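Local atomic coordinates of epidermin decarboxylase (Staphylococcus epidermidis, PDB entry 1G63), a protein that catalyses the FMN-dependent oxidative decarboxylation of the C-terminal cysteine residue of the epidermin precursor, forming a carbon-carbon double bond. Residues 11-16 with 113-118. Numbering follows the deposited sequence.
Sequences ASINVI and FPNMNI. With FMN (flavin mononucleotide), chain N.
In the FMN pocket, at the carboxyl ends of parallel strands 5-9 and 110-114, Ser-12 and Asn-14 meet the side-chain amide of Asn-115. Ser-12 carries its OG anti to the backbone N (chi1 157°), and this points the oxygen at the end of the Asn-115 side-chain amide. The side chains of Asn-14 and Asn-115 cross at about a right angle, their amide planes 72° apart. Ser-12 OG also accepts from Asn-14 N at 3.3 Å, an ST turn that opens the 3-10 segment, and it lies 3.2 Å from FMN O4. The flavin bridges the two loops: its N3 donates to the backbone O of Asn-115 at 2.8 Å in a nearly straight bond (168°), while Ile-13 N approaches FMN N5 to 3.4 Å. At the other end of the cofactor, Ala-11 N donates to FMN O2P at 2.6 Å, and Ala-11 O accepts from the ribityl O2'. Thr-101 and Cys-95 of a neighbouring subunit also hydrogen-bond the cofactor, and Pro-81 lies against both Ser-12 and Asn-115. Loops at the strand ends cradling a flavin in this way are typical of the Rossmann-like fold of the HFCD flavoproteins.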
# COMPACT_ATOMS: atom_id res chain seq x y z
N ALA B 11 7.23 4.98 27.22
CA ALA B 11 7.42 3.56 26.96
C ALA B 11 8.01 2.72 28.09
O ALA B 11 9.05 2.08 27.94
CB ALA B 11 8.23 3.37 25.69
N SER B 12 7.33 2.74 29.22
CA SER B 12 7.71 1.93 30.37
C SER B 12 6.71 0.77 30.37
O SER B 12 5.55 0.96 30.01
CB SER B 12 7.55 2.71 31.67
OG SER B 12 7.41 1.83 32.77
N ILE B 13 7.16 -0.41 30.75
CA ILE B 13 6.29 -1.57 30.78
C ILE B 13 5.00 -1.29 31.55
O ILE B 13 3.94 -1.81 31.19
CB ILE B 13 7.01 -2.80 31.42
CG1 ILE B 13 6.09 -4.02 31.40
CG2 ILE B 13 7.44 -2.47 32.84
CD1 ILE B 13 5.62 -4.42 30.02
N ASN B 14 5.08 -0.47 32.59
CA ASN B 14 3.89 -0.17 33.39
C ASN B 14 2.88 0.75 32.75
O ASN B 14 1.86 1.06 33.36
CB ASN B 14 4.29 0.37 34.76
CG ASN B 14 4.92 -0.68 35.63
OD1 ASN B 14 6.13 -0.67 35.86
ND2 ASN B 14 4.10 -1.61 36.11
N VAL B 15 3.15 1.21 31.53
CA VAL B 15 2.20 2.07 30.85
C VAL B 15 0.94 1.26 30.55
O VAL B 15 -0.13 1.81 30.30
CB VAL B 15 2.79 2.64 29.54
CG1 VAL B 15 2.99 1.52 28.54
CG2 VAL B 15 1.88 3.73 28.99
N ILE B 16 1.07 -0.07 30.60
CA ILE B 16 -0.07 -0.94 30.33
C ILE B 16 -1.10 -0.87 31.46
O ILE B 16 -2.23 -1.35 31.31
CB ILE B 16 0.36 -2.42 30.17
CG1 ILE B 16 0.77 -3.00 31.52
CG2 ILE B 16 1.50 -2.52 29.17
CD1 ILE B 16 1.09 -4.48 31.48
N PHE B 113 7.70 10.78 37.66
CA PHE B 113 7.66 9.52 38.42
C PHE B 113 8.46 8.45 37.68
O PHE B 113 7.93 7.70 36.87
CB PHE B 113 6.22 9.04 38.62
CG PHE B 113 5.39 9.96 39.45
CD1 PHE B 113 4.71 11.04 38.86
CD2 PHE B 113 5.29 9.78 40.82
CE1 PHE B 113 3.96 11.91 39.64
CE2 PHE B 113 4.53 10.64 41.61
CZ PHE B 113 3.87 11.71 41.02
N PRO B 114 9.76 8.35 37.97
CA PRO B 114 10.63 7.37 37.33
C PRO B 114 10.18 5.93 37.49
O PRO B 114 9.71 5.53 38.55
CB PRO B 114 11.98 7.61 38.01
CG PRO B 114 11.93 9.05 38.40
CD PRO B 114 10.52 9.20 38.91
N ASN B 115 10.33 5.15 36.41
CA ASN B 115 10.02 3.73 36.44
C ASN B 115 10.92 3.00 35.45
O ASN B 115 10.88 3.27 34.25
CB ASN B 115 8.56 3.45 36.09
CG ASN B 115 8.21 1.97 36.23
OD1 ASN B 115 8.03 1.27 35.24
ND2 ASN B 115 8.15 1.49 37.47
N MET B 116 11.72 2.09 35.97
CA MET B 116 12.66 1.34 35.15
C MET B 116 13.27 0.26 36.02
O MET B 116 13.11 0.27 37.24
CB MET B 116 13.76 2.27 34.66
CG MET B 116 14.55 2.91 35.80
SD MET B 116 15.67 4.24 35.30
CE MET B 116 14.53 5.64 35.21
N ASN B 117 13.98 -0.67 35.40
CA ASN B 117 14.64 -1.73 36.14
C ASN B 117 15.71 -1.08 37.00
O ASN B 117 16.29 -0.06 36.62
CB ASN B 117 15.27 -2.73 35.18
CG ASN B 117 15.93 -3.88 35.89
OD1 ASN B 117 17.06 -3.76 36.38
ND2 ASN B 117 15.23 -4.99 35.98
N ILE B 118 15.97 -1.68 38.16
CA ILE B 118 16.96 -1.16 39.10
C ILE B 118 18.34 -0.89 38.49
O ILE B 118 19.00 0.07 38.86
CB ILE B 118 17.11 -2.11 40.32
CG1 ILE B 118 18.00 -1.47 41.38
CG2 ILE B 118 17.66 -3.45 39.87
CD1 ILE B 118 17.44 -0.16 41.93
N1 FMN N . 12.47 1.94 29.76
C2 FMN N . 12.30 2.52 30.98
O2 FMN N . 12.80 3.56 31.31
N3 FMN N . 11.48 1.85 31.95
C4 FMN N . 10.85 0.67 31.76
O4 FMN N . 10.19 0.16 32.68
C4A FMN N . 11.06 0.03 30.46
N5 FMN N . 10.45 -1.10 30.15
C5A FMN N . 10.52 -1.59 28.87
C6 FMN N . 9.77 -2.78 28.50
C7 FMN N . 9.90 -3.39 27.28
C7M FMN N . 9.08 -4.64 26.93
C8 FMN N . 10.64 -2.70 26.21
C8M FMN N . 10.70 -3.26 24.81
C9 FMN N . 11.39 -1.58 26.56
C9A FMN N . 11.36 -0.99 27.84
N10 FMN N . 12.09 0.17 28.24
C10 FMN N . 11.90 0.77 29.47
C1' FMN N . 12.94 0.86 27.25
C2' FMN N . 12.15 2.02 26.60
O2' FMN N . 10.94 1.62 25.96
C3' FMN N . 13.02 2.74 25.58
O3' FMN N . 14.17 3.33 26.26
C4' FMN N . 12.33 3.82 24.77
O4' FMN N . 13.19 4.31 23.70
C5' FMN N . 11.82 5.00 25.58
O5' FMN N . 11.07 5.91 24.75
P FMN N . 10.14 7.06 25.33
O1P FMN N . 10.99 7.91 26.22
O2P FMN N . 9.00 6.41 26.02
O3P FMN N . 9.66 7.83 24.05